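Prolyl endopeptidase (PDB 2BKL) probably cleaves oligopeptides on the carboxyl side of proline, and less readily perhaps alanine, as a serine endopeptidase of the prolyl oligopeptidase family. Local coordinates at residues M432-R437 with G475-V480; D443-T448 with Y521-R526; D508-A513 with P547-A552; V603-L608 with P635-T640. All blocks are in the same frame, centred on the assembly; numbering follows the deposited sequence.

Interaction 1: M432-R437 with G475-V480; sequences MFVVHR and GGVYAV
Val435 N donates to Tyr478 O at 2.7 Å, the shortest bond between 432-437 and 475-480; the CA of Val434 also turns its hydrogen to this oxygen. In return, Tyr478 N meets Val435 O at 3.0 Å. A second reciprocal couple, Phe433 N to Val480 O and Val480 N to Phe433 O, measures 2.9 Å in both directions. With the short strand axes at 165°, these bonds define antiparallel pairing: Phe433/Val480 and Val435/Tyr478 are hydrogen-bonded pairs, while Val434/Ala479 between them is non-hydrogen-bonded.

The two sheet faces differ. On the face of Val434 and Ala479, Val434 CG1 presses against Val477 CG1 at 3.5 Å, tighter than usual for two carbons; each CG1 stands anti to its own backbone N, and the two side chains cross obliquely. Met432 SD rests on Ala479 CB at 3.9 Å. On the other face Val435 CG2 lies at the edge of the Tyr478 ring, near its plane. Where direct pairing stops, a water joins Arg437 N to Gly476 O. The His436 ring is held by ND1 to Arg437 O (2.8 Å) and by NE2 to Glu418.

Gly475, at positive phi in a Schellman motif, ends helix 469-473 and feeds the chain into strand 477-481. That strand runs between 429-437 and 448-451, strand 415-423 flanks 429-437 on its other side, and Leu516 of helix 503-518 packs on both Met432 and Ala479.

Interaction 2: D443-T448 with Y521-R526; sequences DGNAPT and YTQPKR
The loops 443-448 and 521-526 run close at Gly444 CA to Thr522 CA, 4.1 Å, and are joined through the backbone by Ala446 N to Tyr521 O and by Thr448 N to Arg526 O. Arg526 supplies the main side-chain grip: NE (2.8 Å) and NH2 (2.9 Å) both donate to Asn445 O, which lies in the guanidinium plane. Bends at chi2 (-79°) and chi3 (-86°) fold the chain back toward that carbonyl. Pro447 CG covers one guanidinium face, 3.9 Å above the plane and offset toward its rim, while NH1 turns to Leu675 O. Beside this grip, Gln523 NE2 donates to Asn445 OD1 at 2.9 Å; the two side chains lie side by side pointing the same way, their amide planes 62° apart. Ala446 O accepts from two hydroxyls: Thr522 OG1 approaches it almost head-on at 2.8 Å, and Thr448 OG1 comes from above the carbonyl plane at 3.0 Å. A buried backbone oxygen is thus satisfied twice. Thr448 bonds through its backbone to Ala528, so the loops lead into neighbouring parallel strands, 448-451 and 527-532, at their N-terminal ends, a place belonging to the central sheet of the alpha/beta-hydrolase fold.

Interaction 3: D508-A513 with P547-A552; sequences DFHAAA and PELYGA
Leu549 meets His510 first, its CD1 lying 3.9 Å from His510 ND1. The carbonyl of Leu549 is linked to the helix through a water, which donates to Leu549 O at 2.9 Å and, weakly, to Ala513 O. Leu549 CB also sits 3.7 Å above the centre of one face of the Tyr550 ring, and so backs the side chain that carries the rest of the contact.

Tyr550 follows, its side chain crossing that of His510 at about a right angle. CG, anti to the carbonyl carbon (chi1 -49°), starts the ring toward the helix. Tyr550 OH and His510 ND1 are 2.9 Å apart in a hydrogen bond that either could donate (angle 144°); the oxygen lies at the imidazole edge, near its plane, and ND1 lies in the plane of the phenol ring. Beside the hydroxyl-bearing CZ, CE1 touches Ala513 CB at 3.6 Å. His510 NE2 bonds to Gln545 OE1, at the end of helix 534-545, so both imidazole nitrogens have partners that would fix its rotation. A phenylalanine at Tyr550 would probably leave His510 ND1 without its hydroxyl mate and the imidazole freer to turn about its remaining bond at NE2.

Past Tyr550, Gly551 and Ala552 bond through the backbone to Leu527, as the chain enters strand 552-556. Tyr550 also packs on Leu527, Ile529 and Ala542, and Phe509 on Leu538. Helix 503-518 is thereby packed against helix 534-545, which begins just after Ser533, a ligand-pocket residue and probably the nucleophile on its elbow, as expected of helices covering the sheet in an alpha/beta hydrolase.

Interaction 4: V603-L608 with P635-T640; sequences VRYPAL and PGNPAT
Tyr605 turns a ring edge to Asn637: CG of the amide lies in the ring plane, 3.9 Å from Tyr605 CD2, with the two planes 86° apart. Val603 CG1 covers one face of this ring, 3.6 Å above its centre, and Tyr605 OH bonds to Arg600 O. The other flat group, the Arg604 guanidinium, has Pro638 CG 4.0 Å above the centre of one face, the two side chains crossing at about a right angle.

With CG anti to the backbone N (chi1 -177°), the Asn637 amide reaches across to Tyr605; its OD1 accepts Tyr605 N at 3.1 Å, with the donor above the carbonyl plane, and more weakly Ala639 N. Its ND2 reaches Val631 O, at the end of helix 622-632. That helix connects parallel neighbours 607-613 and 641-646 in a beta-alpha-beta crossover of the alpha/beta-hydrolase sheet, and 635-640 is the return loop. An alanine in place of Asn637 would probably leave Tyr605 N and Val631 O without these partners and the loop less firmly fixed.

Toward the strands, Leu608 N donates to Thr640 O at 2.9 Å, and Ala607 CA lies 3.4 Å from that oxygen. At the opposite end a water joins Val603 N, at 3.0 Å, to Pro635 O.

All four contacts belong to one alpha/beta-hydrolase sheet and its covering, sampled from its antiparallel side to its far parallel edge. Interactions 1 and 3 are buried: interaction 1 is regular strand pairing with apolar packing, interaction 3 a helix-to-loop contact carried by one tyrosine. Interactions 2 and 4 are only partly buried, and there side chains bond to irregular backbone, with exposed residues in interaction 4. Interactions 1 and 2 meet where Val477 N lies 2.9 Å from Pro447 O, a probable hydrogen bond. Helix 503-518 packs against interactions 1 and 2 and contributes a segment to 3, while Gly551 of interaction 3 pairs with Ala607 of interaction 4.

Interaction 1: M432-R437 with G475-V480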
loop_
_atom_site.group_PDB
_atom_site.type_symbol
_atom_site.label_atom_id
_atom_site.label_comp_id
_atom_site.label_asym_id
_atom_site.label_seq_id
_atom_site.Cartn_x
_atom_site.Cartn_y
_atom_site.Cartn_z
ATOM N N MET A 432 14.356 -12.621 -5.197
ATOM C CA MET A 432 13.860 -12.824 -3.841
ATOM C C MET A 432 14.919 -12.386 -2.847
ATOM O O MET A 432 16.118 -12.691 -3.025
ATOM C CB MET A 432 13.466 -14.292 -3.613
ATOM C CG MET A 432 12.996 -14.564 -2.211
ATOM S SD MET A 432 12.058 -16.134 -2.067
ATOM C CE MET A 432 13.177 -17.306 -2.719
ATOM N N PHE A 433 14.518 -11.664 -1.803
ATOM C CA PHE A 433 15.365 -11.388 -0.647
ATOM C C PHE A 433 15.204 -12.458 0.403
ATOM O O PHE A 433 14.094 -12.912 0.666
ATOM C CB PHE A 433 15.020 -10.032 -0.025
ATOM C CG PHE A 433 15.175 -8.851 -0.935
ATOM C CD1 PHE A 433 16.437 -8.394 -1.289
ATOM C CD2 PHE A 433 14.055 -8.155 -1.404
ATOM C CE1 PHE A 433 16.590 -7.282 -2.123
ATOM C CE2 PHE A 433 14.214 -7.034 -2.198
ATOM C CZ PHE A 433 15.451 -6.607 -2.566
ATOM N N VAL A 434 16.313 -12.877 1.008
ATOM C CA VAL A 434 16.295 -13.876 2.062
ATOM C C VAL A 434 17.077 -13.342 3.237
ATOM O O VAL A 434 18.251 -12.980 3.097
ATOM C CB VAL A 434 16.832 -15.247 1.597
ATOM C CG1 VAL A 434 16.605 -16.282 2.700
ATOM C CG2 VAL A 434 16.156 -15.704 0.311
ATOM N N VAL A 435 16.439 -13.279 4.396
ATOM C CA VAL A 435 17.015 -12.633 5.581
ATOM C C VAL A 435 17.078 -13.645 6.710
ATOM O O VAL A 435 16.132 -14.387 6.975
ATOM C CB VAL A 435 16.137 -11.418 6.035
ATOM C CG1 VAL A 435 16.831 -10.650 7.141
ATOM C CG2 VAL A 435 15.794 -10.498 4.838
ATOM N N HIS A 436 18.214 -13.703 7.387
ATOM C CA HIS A 436 18.394 -14.650 8.479
ATOM C C HIS A 436 19.616 -14.285 9.304
ATOM O O HIS A 436 20.449 -13.492 8.890
ATOM C CB HIS A 436 18.544 -16.076 7.942
ATOM C CG HIS A 436 19.571 -16.191 6.871
ATOM N ND1 HIS A 436 20.925 -16.324 7.133
ATOM C CD2 HIS A 436 19.452 -16.195 5.525
ATOM C CE1 HIS A 436 21.585 -16.383 5.988
ATOM N NE2 HIS A 436 20.713 -16.306 5.000
ATOM N N ARG A 437 19.746 -14.913 10.472
ATOM C CA ARG A 437 20.988 -14.789 11.237
ATOM C C ARG A 437 22.167 -15.304 10.419
ATOM O O ARG A 437 22.055 -16.297 9.685
ATOM C CB ARG A 437 20.917 -15.587 12.538
ATOM C CG ARG A 437 20.028 -14.993 13.606
ATOM C CD ARG A 437 19.985 -15.812 14.863
ATOM N NE ARG A 437 21.294 -15.760 15.500
ATOM C CZ ARG A 437 21.703 -14.739 16.271
ATOM N NH1 ARG A 437 20.897 -13.710 16.553
ATOM N NH2 ARG A 437 22.936 -14.748 16.765
ATOM N N GLY A 475 15.951 -18.490 14.968
ATOM C CA GLY A 475 16.580 -19.265 13.904
ATOM C C GLY A 475 15.727 -19.290 12.646
ATOM O O GLY A 475 15.903 -20.164 11.814
ATOM N N GLY A 476 14.781 -18.367 12.532
ATOM C CA GLY A 476 13.919 -18.336 11.379
ATOM C C GLY A 476 14.516 -17.622 10.185
ATOM O O GLY A 476 15.483 -16.886 10.291
ATOM N N VAL A 477 13.911 -17.886 9.030
ATOM C CA VAL A 477 14.248 -17.236 7.761
ATOM C C VAL A 477 13.042 -16.437 7.332
ATOM O O VAL A 477 11.904 -16.903 7.452
ATOM C CB VAL A 477 14.586 -18.288 6.709
ATOM C CG1 VAL A 477 14.765 -17.690 5.286
ATOM C CG2 VAL A 477 15.829 -19.107 7.149
ATOM N N TYR A 478 13.300 -15.235 6.862
ATOM C CA TYR A 478 12.263 -14.366 6.285
ATOM C C TYR A 478 12.608 -14.135 4.841
ATOM O O TYR A 478 13.725 -13.701 4.526
ATOM C CB TYR A 478 12.207 -13.031 7.019
ATOM C CG TYR A 478 11.190 -12.042 6.490
ATOM C CD1 TYR A 478 9.840 -12.322 6.531
ATOM C CD2 TYR A 478 11.594 -10.813 5.999
ATOM C CE1 TYR A 478 8.897 -11.395 6.063
ATOM C CE2 TYR A 478 10.675 -9.886 5.542
ATOM C CZ TYR A 478 9.337 -10.193 5.573
ATOM O OH TYR A 478 8.379 -9.267 5.122
ATOM N N ALA A 479 11.674 -14.413 3.933
ATOM C CA ALA A 479 11.922 -14.279 2.503
ATOM C C ALA A 479 10.835 -13.441 1.881
ATOM O O ALA A 479 9.667 -13.559 2.263
ATOM C CB ALA A 479 11.962 -15.662 1.845
ATOM N N VAL A 480 11.209 -12.593 0.929
ATOM C CA VAL A 480 10.289 -11.687 0.243
ATOM C C VAL A 480 10.536 -11.837 -1.272
ATOM O O VAL A 480 11.621 -11.523 -1.756
ATOM C CB VAL A 480 10.501 -10.208 0.689
ATOM C CG1 VAL A 480 9.476 -9.311 0.009
ATOM C CG2 VAL A 480 10.411 -10.090 2.218
HETATM O O HOH W 1 17.758 -16.599 11.685
#

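Interaction 2: D443-T448 with Y521-R526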
loop_
_atom_site.group_PDB
_atom_site.type_symbol
_atom_site.label_atom_id
_atom_site.label_comp_id
_atom_site.label_asym_id
_atom_site.label_seq_id
_atom_site.Cartn_x
_atom_site.Cartn_y
_atom_site.Cartn_z
ATOM N N ASP A 443 20.258 -26.580 6.973
ATOM C CA ASP A 443 19.963 -27.984 7.228
ATOM C C ASP A 443 18.571 -28.386 6.784
ATOM O O ASP A 443 18.108 -29.470 7.098
ATOM C CB ASP A 443 20.149 -28.277 8.727
ATOM C CG ASP A 443 19.146 -27.549 9.624
ATOM O OD1 ASP A 443 18.335 -26.725 9.153
ATOM O OD2 ASP A 443 19.105 -27.741 10.877
ATOM N N GLY A 444 17.879 -27.506 6.060
ATOM C CA GLY A 444 16.554 -27.847 5.559
ATOM C C GLY A 444 15.454 -27.838 6.597
ATOM O O GLY A 444 14.368 -28.404 6.388
ATOM N N ASN A 445 15.689 -27.181 7.718
ATOM C CA ASN A 445 14.733 -27.249 8.804
ATOM C C ASN A 445 14.444 -25.951 9.533
ATOM O O ASN A 445 13.738 -25.957 10.537
ATOM C CB ASN A 445 15.198 -28.300 9.812
ATOM C CG ASN A 445 14.087 -28.744 10.721
ATOM O OD1 ASN A 445 12.981 -29.037 10.267
ATOM N ND2 ASN A 445 14.362 -28.777 12.004
ATOM N N ALA A 446 14.932 -24.826 9.024
ATOM C CA ALA A 446 14.622 -23.545 9.647
ATOM C C ALA A 446 13.156 -23.164 9.437
ATOM O O ALA A 446 12.650 -23.277 8.321
ATOM C CB ALA A 446 15.508 -22.456 9.053
ATOM N N PRO A 447 12.488 -22.667 10.465
ATOM C CA PRO A 447 11.137 -22.131 10.291
ATOM C C PRO A 447 11.287 -20.942 9.343
ATOM O O PRO A 447 12.130 -20.073 9.569
ATOM C CB PRO A 447 10.745 -21.653 11.691
ATOM C CG PRO A 447 11.803 -21.985 12.569
ATOM C CD PRO A 447 12.987 -22.507 11.839
ATOM N N THR A 448 10.475 -20.896 8.310
ATOM C CA THR A 448 10.607 -19.886 7.283
ATOM C C THR A 448 9.277 -19.235 7.014
ATOM O O THR A 448 8.266 -19.903 6.993
ATOM C CB THR A 448 11.168 -20.570 6.018
ATOM O OG1 THR A 448 12.484 -21.053 6.311
ATOM C CG2 THR A 448 11.323 -19.620 4.824
ATOM N N TYR A 521 17.043 -24.154 3.060
ATOM C CA TYR A 521 16.603 -23.301 4.145
ATOM C C TYR A 521 15.586 -24.024 5.007
ATOM O O TYR A 521 15.597 -23.901 6.216
ATOM C CB TYR A 521 15.993 -22.008 3.636
ATOM C CG TYR A 521 16.966 -21.112 2.908
ATOM C CD1 TYR A 521 17.796 -20.251 3.612
ATOM C CD2 TYR A 521 17.041 -21.107 1.522
ATOM C CE1 TYR A 521 18.703 -19.428 2.951
ATOM C CE2 TYR A 521 17.947 -20.297 0.865
ATOM C CZ TYR A 521 18.741 -19.433 1.580
ATOM O OH TYR A 521 19.653 -18.591 0.944
ATOM N N THR A 522 14.708 -24.777 4.384
ATOM C CA THR A 522 13.497 -25.227 5.062
ATOM C C THR A 522 12.904 -26.464 4.408
ATOM O O THR A 522 13.474 -27.049 3.476
ATOM C CB THR A 522 12.512 -24.044 5.118
ATOM O OG1 THR A 522 11.431 -24.302 6.022
ATOM C CG2 THR A 522 11.879 -23.731 3.791
ATOM N N GLN A 523 11.751 -26.869 4.906
ATOM C CA GLN A 523 10.955 -27.964 4.312
ATOM C C GLN A 523 9.483 -27.557 4.423
ATOM O O GLN A 523 9.153 -26.647 5.186
ATOM C CB GLN A 523 11.213 -29.304 4.996
ATOM C CG GLN A 523 10.966 -29.292 6.472
ATOM C CD GLN A 523 11.134 -30.663 7.115
ATOM O OE1 GLN A 523 10.515 -31.628 6.666
ATOM N NE2 GLN A 523 11.952 -30.747 8.147
ATOM N N PRO A 524 8.598 -28.165 3.629
ATOM C CA PRO A 524 7.197 -27.730 3.637
ATOM C C PRO A 524 6.565 -27.587 5.037
ATOM O O PRO A 524 5.892 -26.583 5.307
ATOM C CB PRO A 524 6.514 -28.793 2.783
ATOM C CG PRO A 524 7.576 -29.177 1.815
ATOM C CD PRO A 524 8.827 -29.214 2.608
ATOM N N LYS A 525 6.786 -28.543 5.935
ATOM C CA LYS A 525 6.146 -28.487 7.263
ATOM C C LYS A 525 6.709 -27.401 8.167
ATOM O O LYS A 525 6.179 -27.137 9.270
ATOM C CB LYS A 525 6.195 -29.851 7.990
ATOM C CG LYS A 525 7.557 -30.248 8.541
ATOM C CD LYS A 525 7.543 -31.678 9.162
ATOM C CE LYS A 525 7.341 -32.797 8.124
ATOM N NZ LYS A 525 7.955 -34.106 8.543
ATOM N N ARG A 526 7.784 -26.755 7.715
ATOM C CA ARG A 526 8.388 -25.664 8.437
ATOM C C ARG A 526 8.268 -24.335 7.676
ATOM O O ARG A 526 8.890 -23.337 8.065
ATOM C CB ARG A 526 9.865 -25.980 8.649
ATOM C CG ARG A 526 10.110 -27.211 9.512
ATOM C CD ARG A 526 9.940 -26.916 10.987
ATOM N NE ARG A 526 11.192 -26.412 11.528
ATOM C CZ ARG A 526 11.413 -26.133 12.810
ATOM N NH1 ARG A 526 10.437 -26.192 13.697
ATOM N NH2 ARG A 526 12.620 -25.748 13.196
#

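Interaction 3: D508-A513 with P547-A552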
loop_
_atom_site.group_PDB
_atom_site.type_symbol
_atom_site.label_atom_id
_atom_site.label_comp_id
_atom_site.label_asym_id
_atom_site.label_seq_id
_atom_site.Cartn_x
_atom_site.Cartn_y
_atom_site.Cartn_z
ATOM N N ASP A 508 4.966 -17.951 -9.829
ATOM C CA ASP A 508 6.184 -17.385 -9.266
ATOM C C ASP A 508 6.281 -17.658 -7.778
ATOM O O ASP A 508 7.354 -17.925 -7.276
ATOM C CB ASP A 508 6.261 -15.876 -9.503
ATOM C CG ASP A 508 6.443 -15.487 -10.947
ATOM O OD1 ASP A 508 6.687 -16.345 -11.837
ATOM O OD2 ASP A 508 6.299 -14.279 -11.262
ATOM N N PHE A 509 5.165 -17.612 -7.050
ATOM C CA PHE A 509 5.201 -17.828 -5.601
ATOM C C PHE A 509 5.403 -19.290 -5.259
ATOM O O PHE A 509 6.190 -19.597 -4.359
ATOM C CB PHE A 509 3.899 -17.309 -4.988
ATOM C CG PHE A 509 3.971 -16.976 -3.512
ATOM C CD1 PHE A 509 4.873 -16.067 -3.006
ATOM C CD2 PHE A 509 3.104 -17.569 -2.628
ATOM C CE1 PHE A 509 4.881 -15.723 -1.664
ATOM C CE2 PHE A 509 3.115 -17.227 -1.278
ATOM C CZ PHE A 509 4.015 -16.301 -0.807
ATOM N N HIS A 510 4.690 -20.193 -5.948
ATOM C CA HIS A 510 4.950 -21.613 -5.723
ATOM C C HIS A 510 6.459 -21.927 -5.951
ATOM O O HIS A 510 7.048 -22.688 -5.200
ATOM C CB HIS A 510 4.171 -22.506 -6.643
ATOM C CG HIS A 510 2.678 -22.443 -6.507
ATOM N ND1 HIS A 510 2.026 -22.639 -5.309
ATOM C CD2 HIS A 510 1.715 -22.298 -7.453
ATOM C CE1 HIS A 510 0.721 -22.590 -5.525
ATOM N NE2 HIS A 510 0.504 -22.366 -6.811
ATOM N N ALA A 511 7.057 -21.344 -6.983
ATOM C CA ALA A 511 8.462 -21.585 -7.294
ATOM C C ALA A 511 9.377 -21.030 -6.213
ATOM O O ALA A 511 10.437 -21.606 -5.963
ATOM C CB ALA A 511 8.797 -21.026 -8.665
ATOM N N ALA A 512 9.009 -19.925 -5.565
ATOM C CA ALA A 512 9.801 -19.404 -4.438
ATOM C C ALA A 512 9.785 -20.412 -3.292
ATOM O O ALA A 512 10.828 -20.671 -2.684
ATOM C CB ALA A 512 9.254 -18.083 -3.960
ATOM N N ALA A 513 8.613 -20.977 -3.009
ATOM C CA ALA A 513 8.501 -21.965 -1.957
ATOM C C ALA A 513 9.319 -23.193 -2.259
ATOM O O ALA A 513 9.982 -23.742 -1.380
ATOM C CB ALA A 513 7.043 -22.348 -1.741
ATOM N N PRO A 547 -1.366 -27.100 -1.745
ATOM C CA PRO A 547 -1.333 -27.125 -0.281
ATOM C C PRO A 547 -0.122 -27.885 0.279
ATOM O O PRO A 547 0.374 -27.513 1.352
ATOM C CB PRO A 547 -2.669 -27.800 0.088
ATOM C CG PRO A 547 -3.059 -28.581 -1.146
ATOM C CD PRO A 547 -2.605 -27.712 -2.279
ATOM N N GLU A 548 0.356 -28.884 -0.446
ATOM C CA GLU A 548 1.481 -29.687 -0.014
ATOM C C GLU A 548 2.796 -28.954 0.104
ATOM O O GLU A 548 3.712 -29.456 0.733
ATOM C CB GLU A 548 1.622 -30.921 -0.919
ATOM C CG GLU A 548 2.200 -30.663 -2.295
ATOM C CD GLU A 548 1.241 -30.058 -3.336
ATOM O OE1 GLU A 548 0.033 -29.838 -3.075
ATOM O OE2 GLU A 548 1.700 -29.872 -4.484
ATOM N N LEU A 549 2.902 -27.770 -0.478
ATOM C CA LEU A 549 4.154 -26.992 -0.381
ATOM C C LEU A 549 4.303 -26.209 0.923
ATOM O O LEU A 549 5.390 -25.713 1.199
ATOM C CB LEU A 549 4.270 -26.001 -1.540
ATOM C CG LEU A 549 4.364 -26.521 -2.955
ATOM C CD1 LEU A 549 4.465 -25.383 -3.965
ATOM C CD2 LEU A 549 5.553 -27.446 -3.112
ATOM N N TYR A 550 3.237 -26.088 1.701
ATOM C CA TYR A 550 3.154 -25.126 2.791
ATOM C C TYR A 550 2.702 -25.765 4.094
ATOM O O TYR A 550 1.859 -26.670 4.091
ATOM C CB TYR A 550 2.172 -24.012 2.413
ATOM C CG TYR A 550 2.416 -23.425 1.030
ATOM C CD1 TYR A 550 3.521 -22.614 0.785
ATOM C CD2 TYR A 550 1.566 -23.689 -0.032
ATOM C CE1 TYR A 550 3.743 -22.087 -0.456
ATOM C CE2 TYR A 550 1.776 -23.179 -1.304
ATOM C CZ TYR A 550 2.884 -22.369 -1.516
ATOM O OH TYR A 550 3.127 -21.882 -2.764
ATOM N N GLY A 551 3.281 -25.315 5.203
ATOM C CA GLY A 551 2.896 -25.747 6.529
ATOM C C GLY A 551 1.853 -24.852 7.188
ATOM O O GLY A 551 1.010 -25.325 7.980
ATOM N N ALA A 552 1.898 -23.563 6.871
ATOM C CA ALA A 552 0.963 -22.606 7.457
ATOM C C ALA A 552 0.765 -21.419 6.530
ATOM O O ALA A 552 1.635 -21.098 5.695
ATOM C CB ALA A 552 1.447 -22.168 8.806
HETATM O O HOH W 2 7.764 -25.919 -0.447
#

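Interaction 4: V603-L608 with P635-T640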
loop_
_atom_site.group_PDB
_atom_site.type_symbol
_atom_site.label_atom_id
_atom_site.label_comp_id
_atom_site.label_asym_id
_atom_site.label_seq_id
_atom_site.Cartn_x
_atom_site.Cartn_y
_atom_site.Cartn_z
ATOM N N VAL A 603 -8.548 -33.022 1.348
ATOM C CA VAL A 603 -7.204 -32.450 1.287
ATOM C C VAL A 603 -6.801 -31.961 2.666
ATOM O O VAL A 603 -7.580 -31.285 3.340
ATOM C CB VAL A 603 -7.173 -31.304 0.307
ATOM C CG1 VAL A 603 -5.864 -30.527 0.367
ATOM C CG2 VAL A 603 -7.395 -31.816 -1.090
ATOM N N ARG A 604 -5.594 -32.298 3.108
ATOM C CA ARG A 604 -5.047 -31.721 4.326
ATOM C C ARG A 604 -4.426 -30.385 3.949
ATOM O O ARG A 604 -3.434 -30.315 3.224
ATOM C CB ARG A 604 -4.016 -32.639 4.988
ATOM C CG ARG A 604 -4.555 -34.042 5.325
ATOM C CD ARG A 604 -3.468 -35.127 5.498
ATOM N NE ARG A 604 -3.318 -35.528 6.898
ATOM C CZ ARG A 604 -2.583 -34.882 7.807
ATOM N NH1 ARG A 604 -1.894 -33.788 7.483
ATOM N NH2 ARG A 604 -2.534 -35.339 9.055
ATOM N N TYR A 605 -5.032 -29.321 4.444
ATOM C CA TYR A 605 -4.571 -27.976 4.168
ATOM C C TYR A 605 -3.522 -27.571 5.182
ATOM O O TYR A 605 -3.468 -28.082 6.293
ATOM C CB TYR A 605 -5.768 -26.982 4.169
ATOM C CG TYR A 605 -6.579 -27.158 2.903
ATOM C CD1 TYR A 605 -6.122 -26.669 1.685
ATOM C CD2 TYR A 605 -7.776 -27.882 2.906
ATOM C CE1 TYR A 605 -6.830 -26.845 0.551
ATOM C CE2 TYR A 605 -8.472 -28.098 1.756
ATOM C CZ TYR A 605 -8.010 -27.592 0.578
ATOM O OH TYR A 605 -8.661 -27.847 -0.600
ATOM N N PRO A 606 -2.741 -26.573 4.819
ATOM C CA PRO A 606 -1.916 -25.901 5.817
ATOM C C PRO A 606 -2.778 -25.305 6.911
ATOM O O PRO A 606 -3.931 -24.934 6.668
ATOM C CB PRO A 606 -1.247 -24.765 5.024
ATOM C CG PRO A 606 -1.431 -25.067 3.620
ATOM C CD PRO A 606 -2.575 -25.989 3.482
ATOM N N ALA A 607 -2.225 -25.150 8.099
ATOM C CA ALA A 607 -2.875 -24.362 9.155
ATOM C C ALA A 607 -3.119 -22.942 8.641
ATOM O O ALA A 607 -2.271 -22.409 7.931
ATOM C CB ALA A 607 -2.010 -24.347 10.409
ATOM N N LEU A 608 -4.238 -22.326 9.018
ATOM C CA LEU A 608 -4.644 -21.049 8.483
ATOM C C LEU A 608 -4.987 -20.075 9.583
ATOM O O LEU A 608 -5.798 -20.397 10.459
ATOM C CB LEU A 608 -5.838 -21.242 7.559
ATOM C CG LEU A 608 -6.510 -20.020 6.980
ATOM C CD1 LEU A 608 -5.522 -19.257 6.085
ATOM C CD2 LEU A 608 -7.753 -20.407 6.168
ATOM N N PRO A 635 -14.121 -31.500 4.115
ATOM C CA PRO A 635 -13.978 -32.872 4.598
ATOM C C PRO A 635 -12.518 -33.310 4.635
ATOM O O PRO A 635 -11.764 -33.148 3.698
ATOM C CB PRO A 635 -14.755 -33.696 3.567
ATOM C CG PRO A 635 -15.791 -32.757 3.047
ATOM C CD PRO A 635 -15.119 -31.407 3.027
ATOM N N GLY A 636 -12.106 -33.877 5.756
ATOM C CA GLY A 636 -10.776 -34.418 5.884
ATOM C C GLY A 636 -9.654 -33.415 6.109
ATOM O O GLY A 636 -8.483 -33.784 6.004
ATOM N N ASN A 637 -9.997 -32.160 6.403
ATOM C CA ASN A 637 -8.992 -31.180 6.782
ATOM C C ASN A 637 -8.844 -31.111 8.302
ATOM O O ASN A 637 -9.740 -30.622 8.957
ATOM C CB ASN A 637 -9.379 -29.780 6.296
ATOM C CG ASN A 637 -8.307 -28.774 6.631
ATOM O OD1 ASN A 637 -7.125 -29.131 6.736
ATOM N ND2 ASN A 637 -8.703 -27.506 6.809
ATOM N N PRO A 638 -7.716 -31.578 8.834
ATOM C CA PRO A 638 -7.496 -31.591 10.287
ATOM C C PRO A 638 -6.778 -30.360 10.839
ATOM O O PRO A 638 -6.718 -30.186 12.066
ATOM C CB PRO A 638 -6.615 -32.823 10.461
ATOM C CG PRO A 638 -5.773 -32.851 9.231
ATOM C CD PRO A 638 -6.595 -32.216 8.121
ATOM N N ALA A 639 -6.261 -29.514 9.949
ATOM C CA ALA A 639 -5.462 -28.361 10.353
ATOM C C ALA A 639 -6.333 -27.220 10.835
ATOM O O ALA A 639 -7.454 -27.009 10.347
ATOM C CB ALA A 639 -4.599 -27.892 9.198
ATOM N N THR A 640 -5.799 -26.475 11.798
ATOM C CA THR A 640 -6.511 -25.368 12.396
ATOM C C THR A 640 -6.807 -24.302 11.347
ATOM O O THR A 640 -6.020 -24.116 10.417
ATOM C CB THR A 640 -5.719 -24.758 13.542
ATOM O OG1 THR A 640 -5.273 -25.765 14.463
ATOM C CG2 THR A 640 -6.631 -23.914 14.385
HETATM O O HOH W 3 -10.177 -31.006 2.918
HETATM O O HOH W 4 -6.627 -25.406 7.574
#